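PDB 3HDX: SusD superfamily protein from Bacteroides thetaiotaomicron VPI-5482, which probably binds polysaccharide at the outer membrane of this gut bacterium. Local coordinates for residues T34-F46 with R421-L434. Residues are numbered along the deposited sequence; the frame is centred on the assembly and turned at random.
With EDO (1,2-ethanediol), chain H; EDO (1,2-ethanediol), chain E.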
loop_
_atom_site.group_PDB
_atom_site.type_symbol
_atom_site.label_atom_id
_atom_site.label_comp_id
_atom_site.label_asym_id
_atom_site.label_seq_id
_atom_site.Cartn_x
_atom_site.Cartn_y
_atom_site.Cartn_z
ATOM N N THR A 34 0.926 9.452 -6.008
ATOM C CA THR A 34 0.264 8.290 -6.576
ATOM C C THR A 34 -0.458 7.425 -5.552
ATOM O O THR A 34 -1.613 7.083 -5.727
ATOM C CB THR A 34 1.272 7.408 -7.395
ATOM O OG1 THR A 34 1.609 8.095 -8.608
ATOM C CG2 THR A 34 0.708 6.000 -7.685
ATOM N N HIS A 35 0.230 7.086 -4.473
ATOM C CA HIS A 35 -0.346 6.144 -3.510
ATOM C C HIS A 35 -1.711 6.591 -2.977
ATOM O O HIS A 35 -2.672 5.817 -2.951
ATOM C CB HIS A 35 0.659 5.898 -2.374
ATOM C CG HIS A 35 0.246 4.812 -1.415
ATOM N ND1 HIS A 35 0.081 3.492 -1.784
ATOM C CD2 HIS A 35 0.028 4.861 -0.078
ATOM C CE1 HIS A 35 -0.255 2.791 -0.713
ATOM N NE2 HIS A 35 -0.295 3.597 0.334
ATOM N N TRP A 36 -1.793 7.877 -2.659
ATOM C CA TRP A 36 -2.998 8.479 -2.085
ATOM C C TRP A 36 -3.993 8.879 -3.145
ATOM O O TRP A 36 -5.200 8.768 -2.930
ATOM C CB TRP A 36 -2.618 9.631 -1.137
ATOM C CG TRP A 36 -1.611 9.132 -0.146
ATOM C CD1 TRP A 36 -1.847 8.407 0.986
ATOM C CD2 TRP A 36 -0.186 9.210 -0.290
ATOM N NE1 TRP A 36 -0.656 8.049 1.572
ATOM C CE2 TRP A 36 0.377 8.521 0.807
ATOM C CE3 TRP A 36 0.678 9.789 -1.251
ATOM C CZ2 TRP A 36 1.763 8.398 0.976
ATOM C CZ3 TRP A 36 2.057 9.657 -1.086
ATOM C CH2 TRP A 36 2.581 8.945 0.012
ATOM N N ILE A 37 -3.484 9.385 -4.278
ATOM C CA ILE A 37 -4.330 9.781 -5.404
ATOM C C ILE A 37 -5.093 8.560 -5.921
ATOM O O ILE A 37 -6.328 8.590 -6.084
ATOM C CB ILE A 37 -3.468 10.405 -6.553
ATOM C CG1 ILE A 37 -2.916 11.789 -6.148
ATOM C CG2 ILE A 37 -4.255 10.442 -7.863
ATOM C CD1 ILE A 37 -3.907 12.850 -5.903
ATOM N N CYS A 38 -4.367 7.455 -6.107
ATOM C CA CYS A 38 -4.970 6.229 -6.626
ATOM C C CYS A 38 -5.728 5.414 -5.589
ATOM O O CYS A 38 -6.664 4.688 -5.976
ATOM C CB CYS A 38 -3.910 5.340 -7.318
ATOM S SG CYS A 38 -3.098 6.120 -8.701
ATOM N N GLY A 39 -5.299 5.486 -4.321
ATOM C CA GLY A 39 -5.835 4.654 -3.255
ATOM C C GLY A 39 -6.846 5.250 -2.305
ATOM O O GLY A 39 -7.682 4.539 -1.797
ATOM N N ASP A 40 -6.717 6.541 -2.011
ATOM C CA ASP A 40 -7.596 7.245 -1.083
ATOM C C ASP A 40 -8.562 8.213 -1.754
ATOM O O ASP A 40 -9.723 8.306 -1.369
ATOM C CB ASP A 40 -6.798 8.049 -0.043
ATOM C CG ASP A 40 -6.227 7.194 1.036
ATOM O OD1 ASP A 40 -6.988 6.622 1.824
ATOM O OD2 ASP A 40 -5.011 7.093 1.118
ATOM N N LEU A 41 -8.077 8.943 -2.759
ATOM C CA LEU A 41 -8.880 10.042 -3.330
ATOM C C LEU A 41 -9.997 9.578 -4.247
ATOM O O LEU A 41 -11.113 10.131 -4.213
ATOM C CB LEU A 41 -7.956 11.061 -4.010
ATOM C CG LEU A 41 -8.592 12.350 -4.578
ATOM C CD1 LEU A 41 -9.272 13.158 -3.466
ATOM C CD2 LEU A 41 -7.469 13.159 -5.253
ATOM N N ARG A 42 -9.694 8.592 -5.083
ATOM C CA ARG A 42 -10.607 8.043 -6.100
ATOM C C ARG A 42 -11.846 7.420 -5.451
ATOM O O ARG A 42 -11.761 6.411 -4.758
ATOM C CB ARG A 42 -9.861 7.042 -6.961
ATOM C CG ARG A 42 -10.577 6.624 -8.188
ATOM C CD ARG A 42 -9.753 5.669 -8.973
ATOM N NE ARG A 42 -10.386 5.331 -10.239
ATOM C CZ ARG A 42 -9.998 4.319 -11.012
ATOM N NH1 ARG A 42 -8.923 3.577 -10.682
ATOM N NH2 ARG A 42 -10.678 4.059 -12.123
ATOM N N LYS A 43 -12.999 8.046 -5.689
ATOM C CA LYS A 43 -14.274 7.683 -5.060
ATOM C C LYS A 43 -14.152 7.533 -3.528
ATOM O O LYS A 43 -14.886 6.771 -2.889
ATOM C CB LYS A 43 -14.884 6.440 -5.712
ATOM C CG LYS A 43 -15.191 6.577 -7.200
ATOM C CD LYS A 43 -16.176 7.705 -7.520
ATOM C CE LYS A 43 -17.528 7.521 -6.856
ATOM N NZ LYS A 43 -18.465 8.670 -7.093
ATOM N N GLY A 44 -13.278 8.365 -2.947
ATOM C CA GLY A 44 -12.967 8.280 -1.551
ATOM C C GLY A 44 -13.816 9.152 -0.674
ATOM O O GLY A 44 -14.854 9.676 -1.095
ATOM N N ASP A 45 -13.329 9.310 0.560
ATOM C CA ASP A 45 -14.029 10.080 1.607
ATOM C C ASP A 45 -13.525 11.472 1.760
ATOM O O ASP A 45 -14.026 12.187 2.632
ATOM C CB ASP A 45 -13.926 9.330 2.927
ATOM C CG ASP A 45 -14.650 7.979 2.860
ATOM O OD1 ASP A 45 -15.753 7.965 2.284
ATOM O OD2 ASP A 45 -14.121 6.978 3.381
ATOM N N PHE A 46 -12.564 11.865 0.909
ATOM C CA PHE A 46 -11.990 13.214 0.943
ATOM C C PHE A 46 -12.753 14.179 0.040
ATOM O O PHE A 46 -12.957 13.946 -1.150
ATOM C CB PHE A 46 -10.510 13.204 0.592
ATOM C CG PHE A 46 -9.637 12.607 1.633
ATOM C CD1 PHE A 46 -9.360 11.259 1.637
ATOM C CD2 PHE A 46 -9.067 13.402 2.629
ATOM C CE1 PHE A 46 -8.557 10.688 2.604
ATOM C CE2 PHE A 46 -8.261 12.836 3.591
ATOM C CZ PHE A 46 -7.995 11.460 3.572
ATOM N N ARG A 421 -12.366 1.139 6.397
ATOM C CA ARG A 421 -12.571 2.537 5.997
ATOM C C ARG A 421 -12.072 3.458 7.110
ATOM O O ARG A 421 -11.415 4.437 6.835
ATOM C CB ARG A 421 -14.033 2.782 5.724
ATOM C CG ARG A 421 -14.426 4.143 5.155
ATOM C CD ARG A 421 -15.927 4.155 4.988
ATOM N NE ARG A 421 -16.419 5.301 4.200
ATOM C CZ ARG A 421 -17.700 5.531 3.959
ATOM N NH1 ARG A 421 -18.647 4.725 4.426
ATOM N NH2 ARG A 421 -18.047 6.563 3.180
ATOM N N ARG A 422 -12.434 3.126 8.345
ATOM C CA ARG A 422 -11.978 3.868 9.499
ATOM C C ARG A 422 -10.488 3.681 9.822
ATOM O O ARG A 422 -9.743 4.647 9.987
ATOM C CB ARG A 422 -12.840 3.523 10.724
ATOM C CG ARG A 422 -14.259 4.000 10.611
ATOM C CD ARG A 422 -15.037 3.779 11.866
ATOM N NE ARG A 422 -15.395 2.381 12.035
ATOM C CZ ARG A 422 -16.542 1.805 11.665
ATOM N NH1 ARG A 422 -17.514 2.489 11.084
ATOM N NH2 ARG A 422 -16.714 0.515 11.902
ATOM N N GLU A 423 -10.072 2.432 9.921
ATOM C CA GLU A 423 -8.728 2.125 10.372
ATOM C C GLU A 423 -7.639 2.510 9.429
ATOM O O GLU A 423 -6.627 3.046 9.866
ATOM C CB GLU A 423 -8.635 0.614 10.696
ATOM C CG GLU A 423 -7.310 0.170 11.263
ATOM C CD GLU A 423 -6.929 0.870 12.583
ATOM O OE1 GLU A 423 -7.848 1.288 13.314
ATOM O OE2 GLU A 423 -5.697 0.918 12.889
ATOM N N LEU A 424 -7.873 2.301 8.143
ATOM C CA LEU A 424 -6.849 2.501 7.134
ATOM C C LEU A 424 -7.003 3.817 6.371
ATOM O O LEU A 424 -6.341 4.039 5.331
ATOM C CB LEU A 424 -6.824 1.290 6.175
ATOM C CG LEU A 424 -6.684 -0.097 6.836
ATOM C CD1 LEU A 424 -6.909 -1.250 5.834
ATOM C CD2 LEU A 424 -5.303 -0.228 7.489
HETATM N N MSE A 425 -7.820 4.724 6.889
HETATM C CA MSE A 425 -8.059 6.026 6.247
HETATM C C MSE A 425 -6.718 6.755 6.028
HETATM O O MSE A 425 -5.917 6.883 6.953
HETATM C CB MSE A 425 -9.011 6.845 7.126
HETATM C CG MSE A 425 -9.478 8.162 6.494
HETATM SE SE MSE A 425 -10.864 9.000 7.539
HETATM C CE MSE A 425 -12.384 7.903 7.156
ATOM N N GLY A 426 -6.488 7.194 4.797
ATOM C CA GLY A 426 -5.258 7.854 4.457
ATOM C C GLY A 426 -4.035 6.975 4.190
ATOM O O GLY A 426 -2.912 7.501 3.990
ATOM N N GLU A 427 -4.246 5.648 4.150
ATOM C CA GLU A 427 -3.163 4.687 3.903
ATOM C C GLU A 427 -3.214 4.003 2.535
ATOM O O GLU A 427 -2.535 2.993 2.309
ATOM C CB GLU A 427 -3.091 3.680 5.033
ATOM C CG GLU A 427 -2.820 4.317 6.389
ATOM C CD GLU A 427 -2.847 3.352 7.526
ATOM O OE1 GLU A 427 -2.267 2.223 7.445
ATOM O OE2 GLU A 427 -3.456 3.711 8.567
ATOM N N GLY A 428 -3.976 4.573 1.607
ATOM C CA GLY A 428 -4.006 4.097 0.223
ATOM C C GLY A 428 -4.811 2.852 -0.050
ATOM O O GLY A 428 -4.615 2.209 -1.084
ATOM N N TRP A 429 -5.792 2.566 0.812
ATOM C CA TRP A 429 -6.630 1.352 0.714
ATOM C C TRP A 429 -8.054 1.505 0.222
ATOM O O TRP A 429 -8.563 0.593 -0.420
ATOM C CB TRP A 429 -6.681 0.625 2.075
ATOM C CG TRP A 429 -5.436 -0.146 2.327
ATOM C CD1 TRP A 429 -4.456 0.098 3.230
ATOM C CD2 TRP A 429 -5.061 -1.319 1.619
ATOM N NE1 TRP A 429 -3.443 -0.844 3.115
ATOM C CE2 TRP A 429 -3.779 -1.725 2.121
ATOM C CE3 TRP A 429 -5.654 -2.041 0.558
ATOM C CZ2 TRP A 429 -3.082 -2.805 1.589
ATOM C CZ3 TRP A 429 -4.978 -3.142 0.063
ATOM C CH2 TRP A 429 -3.702 -3.506 0.568
ATOM N N ARG A 430 -8.677 2.646 0.509
ATOM C CA ARG A 430 -10.123 2.798 0.301
ATOM C C ARG A 430 -10.631 2.397 -1.084
ATOM O O ARG A 430 -11.596 1.671 -1.209
ATOM C CB ARG A 430 -10.563 4.203 0.675
ATOM C CG ARG A 430 -12.012 4.513 0.531
ATOM C CD ARG A 430 -12.958 3.619 1.330
ATOM N NE ARG A 430 -14.318 4.090 1.155
ATOM C CZ ARG A 430 -15.445 3.428 1.433
ATOM N NH1 ARG A 430 -15.447 2.218 1.965
ATOM N NH2 ARG A 430 -16.605 4.023 1.193
ATOM N N TRP A 431 -10.002 2.903 -2.120
ATOM C CA TRP A 431 -10.471 2.620 -3.491
ATOM C C TRP A 431 -10.392 1.113 -3.806
ATOM O O TRP A 431 -11.352 0.522 -4.280
ATOM C CB TRP A 431 -9.677 3.431 -4.528
ATOM C CG TRP A 431 -9.905 2.914 -5.903
ATOM C CD1 TRP A 431 -9.021 2.208 -6.643
ATOM C CD2 TRP A 431 -11.140 2.927 -6.639
ATOM N NE1 TRP A 431 -9.611 1.798 -7.816
ATOM C CE2 TRP A 431 -10.917 2.229 -7.842
ATOM C CE3 TRP A 431 -12.391 3.464 -6.402
ATOM C CZ2 TRP A 431 -11.909 2.077 -8.821
ATOM C CZ3 TRP A 431 -13.396 3.309 -7.361
ATOM C CH2 TRP A 431 -13.147 2.622 -8.560
ATOM N N TYR A 432 -9.251 0.499 -3.527
ATOM C CA TYR A 432 -9.075 -0.927 -3.789
ATOM C C TYR A 432 -10.069 -1.758 -2.943
ATOM O O TYR A 432 -10.656 -2.720 -3.425
ATOM C CB TYR A 432 -7.635 -1.357 -3.540
ATOM C CG TYR A 432 -6.638 -0.514 -4.260
ATOM C CD1 TYR A 432 -6.577 -0.519 -5.652
ATOM C CD2 TYR A 432 -5.818 0.376 -3.560
ATOM C CE1 TYR A 432 -5.698 0.304 -6.320
ATOM C CE2 TYR A 432 -4.919 1.200 -4.216
ATOM C CZ TYR A 432 -4.868 1.170 -5.606
ATOM O OH TYR A 432 -3.950 1.963 -6.274
ATOM N N ASP A 433 -10.238 -1.349 -1.692
ATOM C CA ASP A 433 -11.204 -1.950 -0.793
ATOM C C ASP A 433 -12.623 -1.827 -1.331
ATOM O O ASP A 433 -13.411 -2.776 -1.244
ATOM C CB ASP A 433 -11.137 -1.317 0.588
ATOM C CG ASP A 433 -9.897 -1.727 1.379
ATOM O OD1 ASP A 433 -9.087 -2.565 0.936
ATOM O OD2 ASP A 433 -9.733 -1.211 2.503
ATOM N N LEU A 434 -12.963 -0.680 -1.952
ATOM C CA LEU A 434 -14.326 -0.519 -2.513
ATOM C C LEU A 434 -14.576 -1.539 -3.610
ATOM O O LEU A 434 -15.691 -2.078 -3.702
ATOM C CB LEU A 434 -14.511 0.902 -3.056
ATOM C CG LEU A 434 -14.932 1.945 -2.024
ATOM C CD1 LEU A 434 -14.800 3.338 -2.628
ATOM C CD2 LEU A 434 -16.378 1.694 -1.577
HETATM C C1 EDO H . -16.679 13.056 -0.077
HETATM O O1 EDO H . -16.862 11.661 -0.312
HETATM C C2 EDO H . -17.469 13.810 -1.130
HETATM O O2 EDO H . -16.893 13.501 -2.409
HETATM C C1 EDO E . -19.284 1.415 1.407
HETATM O O1 EDO E . -18.199 1.789 2.277
HETATM C C2 EDO E . -20.206 2.586 1.178
HETATM O O2 EDO E . -19.460 3.624 0.540
HETATM O O HOH W 1 -2.588 3.539 -4.686
HETATM O O HOH W 2 -0.277 6.754 4.176
HETATM O O HOH W 3 -7.292 4.144 2.716
HETATM O O HOH W 4 -15.563 6.463 -0.164
HETATM O O HOH W 5 -11.212 5.718 4.121
#
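Asp40 holds the loop between helices 409-423 and 430-441 by both carboxylate oxygens. OD2 takes the amide N of Gly428 at 2.8 Å, from above the carboxylate plane, while OD1 receives a weak bond from Gly426 N. Five residues earlier, His35 NE2 makes another weak bond, to Glu427 O, and Gly428 CA sits over a face of its imidazole; Tyr124 holds the ring from elsewhere. Backbones come very close here: the CA atoms of Gly39 and Gly428 are 4.0 Å apart, and a side chain on either would clash. Just beyond, Trp431 N points almost straight at Gly39 O (2.9 Å, 177°). Arg42, its CG anti to the backbone N (chi1 -168°) and its chain extended, runs over the Trp431 indole, CD above the five-membered ring and the guanidinium, held by Asn60, stacked flat at 4.3 Å between centres.

At the solvent-facing end Arg421 grips Asp45 side-on, NH2 to OD1 at 2.8 Å and NE to OD2 at 3.0 Å, on the syn sides but tilted out of the carboxylate plane. With an alanine at Arg421, Asp45 would probably lose both charged hydrogen bonds, keeping the long contact to Arg430, and Glu418 its salt bridge. Helix 34-41, from the N-terminal part of the chain, thus packs on an interhelical loop and the first turn of helix 430-441 within the largely helical SusD fold.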